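Local coordinates for protein cytochrome P450 268A2 Cyp268A2 (Mycobacterium marinum, PDB 6BLD) that binds a haem group, protoporphyrin IX containing iron, within the mainly helical fold of the cytochrome P450 family, at residues G60-T65 against G322-R327; Q214-L219 against D230-L235; V362-G367 against L373-A378. One frame throughout, in Å; residues are numbered along the deposited sequence.

Interaction 1: G60-T65 against G322-R327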
# COMPACT_ATOMS: atom_id res chain seq x y z
N GLY A 60 -17.93 -15.51 4.69
CA GLY A 60 -17.95 -14.41 3.76
C GLY A 60 -17.39 -13.16 4.42
O GLY A 60 -16.57 -13.24 5.33
N PHE A 61 -17.85 -12.01 3.93
CA PHE A 61 -17.39 -10.72 4.42
C PHE A 61 -18.41 -9.66 4.08
O PHE A 61 -19.25 -9.83 3.19
CB PHE A 61 -16.02 -10.36 3.83
CG PHE A 61 -16.05 -10.09 2.35
CD1 PHE A 61 -15.89 -11.12 1.44
CD2 PHE A 61 -16.23 -8.80 1.87
CE1 PHE A 61 -15.91 -10.87 0.08
CE2 PHE A 61 -16.26 -8.55 0.51
CZ PHE A 61 -16.10 -9.59 -0.39
N TRP A 62 -18.33 -8.54 4.80
CA TRP A 62 -19.14 -7.36 4.53
C TRP A 62 -18.34 -6.40 3.66
O TRP A 62 -17.21 -6.05 3.99
CB TRP A 62 -19.55 -6.67 5.83
CG TRP A 62 -20.62 -7.38 6.60
CD1 TRP A 62 -20.45 -8.15 7.71
CD2 TRP A 62 -22.02 -7.39 6.32
NE1 TRP A 62 -21.66 -8.63 8.15
CE2 TRP A 62 -22.64 -8.18 7.31
CE3 TRP A 62 -22.82 -6.80 5.33
CZ2 TRP A 62 -24.02 -8.40 7.33
CZ3 TRP A 62 -24.18 -7.02 5.35
CH2 TRP A 62 -24.77 -7.81 6.35
N ALA A 63 -18.93 -5.97 2.55
CA ALA A 63 -18.28 -5.05 1.63
C ALA A 63 -18.63 -3.62 2.02
O ALA A 63 -19.81 -3.25 2.06
CB ALA A 63 -18.70 -5.33 0.19
N VAL A 64 -17.61 -2.82 2.32
CA VAL A 64 -17.77 -1.42 2.71
C VAL A 64 -17.24 -0.57 1.57
O VAL A 64 -16.03 -0.52 1.33
CB VAL A 64 -17.04 -1.11 4.03
CG1 VAL A 64 -17.20 0.36 4.38
CG2 VAL A 64 -17.56 -1.99 5.14
N THR A 65 -18.15 0.13 0.89
CA THR A 65 -17.83 0.83 -0.35
C THR A 65 -17.84 2.34 -0.25
O THR A 65 -17.18 3.00 -1.06
CB THR A 65 -18.80 0.41 -1.46
OG1 THR A 65 -20.15 0.64 -1.03
CG2 THR A 65 -18.63 -1.07 -1.79
N GLY A 322 -24.35 1.21 7.68
CA GLY A 322 -25.07 1.24 6.41
C GLY A 322 -26.42 0.57 6.46
O GLY A 322 -26.86 -0.01 5.46
N GLY A 323 -27.11 0.64 7.60
CA GLY A 323 -28.39 -0.02 7.75
C GLY A 323 -28.32 -1.52 7.91
O GLY A 323 -29.36 -2.18 7.86
N GLN A 324 -27.13 -2.08 8.10
CA GLN A 324 -26.93 -3.51 8.24
C GLN A 324 -26.27 -3.81 9.58
O GLN A 324 -25.38 -3.07 10.02
CB GLN A 324 -26.08 -4.07 7.10
CG GLN A 324 -26.64 -3.79 5.71
CD GLN A 324 -27.82 -4.68 5.38
OE1 GLN A 324 -27.81 -5.87 5.69
NE2 GLN A 324 -28.83 -4.11 4.75
N LEU A 325 -26.70 -4.89 10.22
CA LEU A 325 -26.18 -5.27 11.53
C LEU A 325 -25.03 -6.25 11.33
O LEU A 325 -25.24 -7.45 11.14
CB LEU A 325 -27.28 -5.88 12.39
CG LEU A 325 -26.86 -6.27 13.81
CD1 LEU A 325 -26.40 -5.05 14.59
CD2 LEU A 325 -28.01 -6.97 14.53
N ILE A 326 -23.80 -5.74 11.36
CA ILE A 326 -22.63 -6.60 11.32
C ILE A 326 -22.54 -7.36 12.64
O ILE A 326 -22.64 -6.78 13.72
CB ILE A 326 -21.36 -5.77 11.07
CG1 ILE A 326 -21.46 -5.04 9.73
CG2 ILE A 326 -20.12 -6.66 11.11
CD1 ILE A 326 -20.41 -3.96 9.55
N ARG A 327 -22.36 -8.68 12.55
CA ARG A 327 -22.32 -9.52 13.73
C ARG A 327 -20.89 -9.67 14.24
O ARG A 327 -19.92 -9.53 13.49
CB ARG A 327 -22.91 -10.90 13.43
CG ARG A 327 -24.34 -10.85 12.91
CD ARG A 327 -25.30 -10.38 13.98
NE ARG A 327 -26.68 -10.75 13.67
CZ ARG A 327 -27.70 -10.63 14.51
NH1 ARG A 327 -27.49 -10.15 15.73
NH2 ARG A 327 -28.92 -11.00 14.14
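The first torsions of W62 and I326 turn the two side chains toward one another: in W62, CG stands anti to the carbonyl carbon (chi1 -74°), and in I326 the longer branch CG1 does the same. Running past each other in opposite directions, they bring CG1 of I326 over one face of the indole. CG1 lies 3.9 Å from the centroid of the five-membered ring of W62 and only 9° off the ring normal, which makes this a CH-pi contact. The other branch, CG2 of I326, reaches CD1 of W62 at 3.7 Å.

The far, six-membered end of the indole meets Q324, whose side chain crosses it at about a right angle. CB of Q324 is 3.9 Å from W62 CZ3, and because the glutamine chain bends at chi2, its OE1 turns back to lie 3.7 Å from W62 CH2. The amide plane is inclined 42° to the ring, so the two groups are not stacked. The pyrrole nitrogen NE1 of W62 is instead satisfied by E330, which also accepts from the backbone N of R327 and thus ties both segments to one carboxylate.

The axes of strands 61-64 and 324-326 come no closer than 9.8 Å, too far for backbone pairing; this is side-chain packing between two sheets. Strand 61-64 lies between 42-45 and 331-335 in the five-strand mixed sheet, whereas 324-326 pairs with 319-321 in a separate hairpin. Strand 331-335 receives I326 on V332, and strand 42-45 supplies W44, edge-to-face with W62, and V42 beside Q324.

Interaction 2: Q214-L219 against D230-L235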
# COMPACT_ATOMS: atom_id res chain seq x y z
N GLN A 214 16.16 -13.51 6.05
CA GLN A 214 17.61 -13.65 6.08
C GLN A 214 18.29 -12.30 6.23
O GLN A 214 19.22 -12.15 7.03
CB GLN A 214 18.10 -14.36 4.82
CG GLN A 214 17.95 -15.87 4.86
CD GLN A 214 18.64 -16.49 6.06
OE1 GLN A 214 19.83 -16.29 6.27
NE2 GLN A 214 17.88 -17.23 6.85
N VAL A 215 17.84 -11.31 5.46
CA VAL A 215 18.40 -9.96 5.57
C VAL A 215 18.08 -9.38 6.94
O VAL A 215 18.90 -8.67 7.53
CB VAL A 215 17.86 -9.07 4.44
CG1 VAL A 215 18.46 -7.67 4.53
CG2 VAL A 215 18.14 -9.70 3.08
N ALA A 216 16.89 -9.67 7.47
CA ALA A 216 16.52 -9.16 8.79
C ALA A 216 17.39 -9.75 9.88
O ALA A 216 17.82 -9.03 10.79
CB ALA A 216 15.04 -9.44 9.06
N ALA A 217 17.66 -11.06 9.82
CA ALA A 217 18.51 -11.68 10.83
C ALA A 217 19.94 -11.15 10.76
O ALA A 217 20.58 -10.94 11.80
CB ALA A 217 18.50 -13.20 10.66
N SER A 218 20.45 -10.91 9.55
CA SER A 218 21.81 -10.39 9.41
C SER A 218 21.90 -8.95 9.91
O SER A 218 22.88 -8.58 10.58
CB SER A 218 22.26 -10.48 7.96
OG SER A 218 22.50 -11.83 7.58
N LEU A 219 20.90 -8.12 9.59
CA LEU A 219 20.94 -6.73 10.03
C LEU A 219 20.68 -6.62 11.53
O LEU A 219 21.28 -5.79 12.21
CB LEU A 219 19.92 -5.90 9.25
CG LEU A 219 20.34 -4.46 8.97
CD1 LEU A 219 21.34 -4.41 7.82
CD2 LEU A 219 19.14 -3.59 8.67
N ASP A 230 19.58 4.53 13.35
CA ASP A 230 18.60 4.23 12.32
C ASP A 230 17.34 3.61 12.91
O ASP A 230 17.19 3.46 14.13
CB ASP A 230 19.21 3.31 11.27
CG ASP A 230 19.49 1.92 11.80
OD1 ASP A 230 18.54 1.10 11.85
OD2 ASP A 230 20.64 1.66 12.20
N LEU A 231 16.43 3.22 12.02
CA LEU A 231 15.15 2.66 12.43
C LEU A 231 15.30 1.26 12.99
O LEU A 231 14.70 0.92 14.02
CB LEU A 231 14.20 2.67 11.23
CG LEU A 231 12.70 2.58 11.49
CD1 LEU A 231 12.00 3.40 10.43
CD2 LEU A 231 12.24 1.14 11.43
N PHE A 232 16.09 0.41 12.32
CA PHE A 232 16.25 -0.97 12.76
C PHE A 232 17.05 -1.06 14.05
O PHE A 232 16.79 -1.94 14.88
CB PHE A 232 16.94 -1.78 11.66
CG PHE A 232 16.45 -3.19 11.55
CD1 PHE A 232 15.09 -3.47 11.49
CD2 PHE A 232 17.35 -4.25 11.51
CE1 PHE A 232 14.64 -4.77 11.39
CE2 PHE A 232 16.90 -5.55 11.41
CZ PHE A 232 15.55 -5.81 11.35
N SER A 233 18.02 -0.16 14.25
CA SER A 233 18.82 -0.18 15.47
C SER A 233 17.94 -0.03 16.70
O SER A 233 18.08 -0.78 17.67
CB SER A 233 19.86 0.94 15.43
OG SER A 233 20.84 0.70 14.44
N ALA A 234 17.04 0.95 16.68
CA ALA A 234 16.16 1.17 17.82
C ALA A 234 15.23 -0.00 18.05
O ALA A 234 14.88 -0.31 19.19
CB ALA A 234 15.37 2.46 17.63
N LEU A 235 14.81 -0.68 16.97
CA LEU A 235 13.89 -1.80 17.12
C LEU A 235 14.57 -3.00 17.76
O LEU A 235 14.04 -3.59 18.71
CB LEU A 235 13.30 -2.17 15.76
CG LEU A 235 12.42 -3.42 15.74
CD1 LEU A 235 11.01 -3.09 16.19
CD2 LEU A 235 12.42 -4.06 14.37
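F232, in the first turn of helix 231-237, inserts its ring against L219 and A216 of helix 201-225, joining two consecutive helices of the P450 fold across the short connection between them. The closest approach is from methyl CD2 of L219 to ring atom CD2 of F232, 3.4 Å, a tight carbon-carbon contact. L219 also lays its CB 3.7 Å from F232 CE2, so both the root and one branch of the leucine lie on the same side of the ring plane, beyond the CD2-CE2 rim. Next along the ring, the backbone oxygen of A216 lies near the ring plane, at the edge, 3.7 Å from F232 CE2, and CB of A216 is 4.3 Å from F232 CZ. Both large side chains have first torsions well away from a staggered value, -146° in L219 and -144° in F232, which fits the close packing and suggests mild strain.

By their order ahead of the long helix 247-278, these helices probably correspond to the G and H helices of cytochromes P450. D230, although poorly ordered in the model, sits at the N-cap of the second, where its OD1 accepts from S233 N at 2.8 Å, with an N-H...O angle of 155°, the donor standing above the carboxylate plane. OD2 of D230 forms a salt bridge with NE of R223, so the capping residue is also tied to the helix that carries A216 and L219. V170 of helix 160-170 touches both L219 and F232, and V250 of helix 247-278 packs on F232.

Interaction 3: V362-G367 against L373-A378. With HEM (protoporphyrin IX containing Fe), chain B.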
# COMPACT_ATOMS: atom_id res chain seq x y z
N VAL A 362 -8.95 8.27 1.06
CA VAL A 362 -8.57 7.22 2.00
C VAL A 362 -7.46 6.38 1.39
O VAL A 362 -7.42 5.16 1.58
CB VAL A 362 -9.78 6.35 2.39
CG1 VAL A 362 -10.70 7.12 3.33
CG2 VAL A 362 -10.53 5.89 1.15
N GLY A 363 -6.55 7.02 0.65
CA GLY A 363 -5.42 6.30 0.10
C GLY A 363 -4.49 5.76 1.18
O GLY A 363 -3.94 4.67 1.05
N PHE A 364 -4.31 6.53 2.25
CA PHE A 364 -3.58 6.08 3.42
C PHE A 364 -4.48 5.41 4.45
O PHE A 364 -4.11 5.33 5.63
CB PHE A 364 -2.83 7.26 4.06
CG PHE A 364 -1.77 7.86 3.19
CD1 PHE A 364 -0.63 7.14 2.87
CD2 PHE A 364 -1.91 9.14 2.69
CE1 PHE A 364 0.36 7.69 2.06
CE2 PHE A 364 -0.93 9.70 1.88
CZ PHE A 364 0.21 8.97 1.57
N GLY A 365 -5.65 4.93 4.03
CA GLY A 365 -6.61 4.34 4.93
C GLY A 365 -7.63 5.35 5.42
O GLY A 365 -7.56 6.55 5.15
N GLY A 366 -8.61 4.84 6.16
CA GLY A 366 -9.66 5.69 6.70
C GLY A 366 -9.28 6.49 7.92
O GLY A 366 -10.13 7.20 8.47
N GLY A 367 -8.03 6.42 8.35
CA GLY A 367 -7.57 7.15 9.51
C GLY A 367 -7.77 6.38 10.81
O GLY A 367 -8.51 5.40 10.88
N LEU A 373 2.04 4.77 8.59
CA LEU A 373 3.22 5.24 9.30
C LEU A 373 4.14 6.07 8.40
O LEU A 373 4.80 7.00 8.88
CB LEU A 373 3.98 4.04 9.86
CG LEU A 373 5.13 4.24 10.84
CD1 LEU A 373 4.90 5.41 11.79
CD2 LEU A 373 5.44 2.96 11.61
N GLY A 374 4.20 5.76 7.11
CA GLY A 374 5.11 6.45 6.24
C GLY A 374 4.46 7.49 5.34
O GLY A 374 4.94 7.76 4.23
N ALA A 375 3.36 8.08 5.81
CA ALA A 375 2.62 9.04 4.99
C ALA A 375 3.48 10.25 4.66
O ALA A 375 3.57 10.65 3.50
CB ALA A 375 1.34 9.46 5.72
N HIS A 376 4.13 10.83 5.67
CA HIS A 376 4.99 11.98 5.42
C HIS A 376 6.18 11.59 4.55
O HIS A 376 6.60 12.36 3.67
CB HIS A 376 5.47 12.58 6.74
CG HIS A 376 4.36 12.85 7.71
ND1 HIS A 376 3.34 13.73 7.45
CD2 HIS A 376 4.11 12.34 8.94
CE1 HIS A 376 2.51 13.76 8.48
NE2 HIS A 376 2.96 12.92 9.40
N LEU A 377 6.74 10.40 4.77
CA LEU A 377 7.85 9.94 3.95
C LEU A 377 7.41 9.69 2.52
O LEU A 377 8.13 10.03 1.57
CB LEU A 377 8.45 8.67 4.55
CG LEU A 377 9.63 8.06 3.81
CD1 LEU A 377 10.89 8.87 4.07
CD2 LEU A 377 9.83 6.61 4.22
N ALA A 378 6.23 9.10 2.33
CA ALA A 378 5.72 8.87 0.98
C ALA A 378 5.52 10.19 0.24
O ALA A 378 5.91 10.32 -0.93
CB ALA A 378 4.42 8.08 1.03
CHA HEM B . -0.15 1.41 7.00
CHB HEM B . 4.61 1.99 6.23
CHC HEM B . 3.65 4.39 2.12
CHD HEM B . -1.00 3.02 2.51
C1A HEM B . 1.22 1.36 7.16
C2A HEM B . 1.94 0.75 8.26
C3A HEM B . 3.25 0.92 8.05
C4A HEM B . 3.41 1.63 6.80
CMA HEM B . 4.38 0.43 8.98
CAA HEM B . 1.30 0.06 9.48
CBA HEM B . 0.89 1.12 10.49
CGA HEM B . 0.09 0.50 11.61
O1A HEM B . -0.02 1.14 12.69
O2A HEM B . -0.42 -0.63 11.43
C1B HEM B . 4.77 2.74 5.08
C2B HEM B . 6.01 3.30 4.61
C3B HEM B . 5.77 3.97 3.48
C4B HEM B . 4.35 3.86 3.19
CMB HEM B . 7.39 3.16 5.28
CAB HEM B . 6.89 4.70 2.69
CBB HEM B . 6.64 5.46 1.63
C1C HEM B . 2.30 4.24 1.86
C2C HEM B . 1.56 4.81 0.75
C3C HEM B . 0.28 4.41 0.87
C4C HEM B . 0.16 3.60 2.05
CMC HEM B . 2.21 5.69 -0.34
CAC HEM B . -0.95 4.73 -0.02
CBC HEM B . -0.95 5.66 -0.98
C1D HEM B . -1.19 2.48 3.76
C2D HEM B . -2.44 2.00 4.31
C3D HEM B . -2.21 1.55 5.54
C4D HEM B . -0.80 1.73 5.83
CMD HEM B . -3.80 2.00 3.56
CAD HEM B . -3.26 0.95 6.51
CBD HEM B . -4.07 2.08 7.14
CGD HEM B . -5.14 1.54 8.05
O1D HEM B . -5.92 2.35 8.60
O2D HEM B . -5.22 0.29 8.22
NA HEM B . 2.16 1.88 6.28
NB HEM B . 3.77 3.11 4.19
NC HEM B . 1.41 3.51 2.64
ND HEM B . -0.21 2.30 4.72
FE HEM B . 1.74 2.91 4.56
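F364 packs against both the haem and the first turn of helix 375-392. A375 covers one face of its ring: CB of A375 sits over the centre, 4.1 Å from the F364 ring centroid and 7° off the normal, a CH-pi contact. At the rim, F364 CE1 meets both A378, whose CB lies at the ring edge at 4.2 Å, and the haem, with HEM C2C at 3.4 Å. HEM C1C lies in the plane of the phenyl ring, at its edge. A378 bridges the pair, its CB being also 3.5 Å from the vinyl carbon HEM CBB.

Behind this shell, a type I turn from V362 to G365 sets the position of F364; its closing bond, G365 N to V362 O, is weak. With CG anti to the carbonyl carbon (chi1 -64°), the phenyl ring is carried from the turn to the porphyrin and A375. The turn itself has G363 O 3.2 Å from HEM CAC. G374 occupies the N-cap position, its CA 3.7 Å from HEM C2B, where a CB would clash with the haem.

The segments belong to the haem-binding Cys loop of P450s, before and after C372, probably the iron-ligating cysteine as in other P450s. Helix 375-392 packs through L377 on helices 123-147 and 160-170, while L373 leans on helix 109-117.

In the fold
Interaction 3 is the contact at the haem, with residues of both its segments in the haem pocket and the side chain of F364 about 8 Å from the bound (3E,5E)-6,10-dimethylundeca-3,5,9-trien-2-one. The other two are structural packing farther out, centred 24 Å (interaction 1) and 23 Å (interaction 2) from it. Their nearest atoms nevertheless come within about 8 and 7 Å of interaction 3, without touching. Interactions 1 and 2 are 40 Å apart between centres, one in the sheet region, the other among helices. The side chain of F232 of interaction 2 is about 12 Å from the haem. Helix 160-170 links interactions 2 and 3, touching F232, L219 and L377.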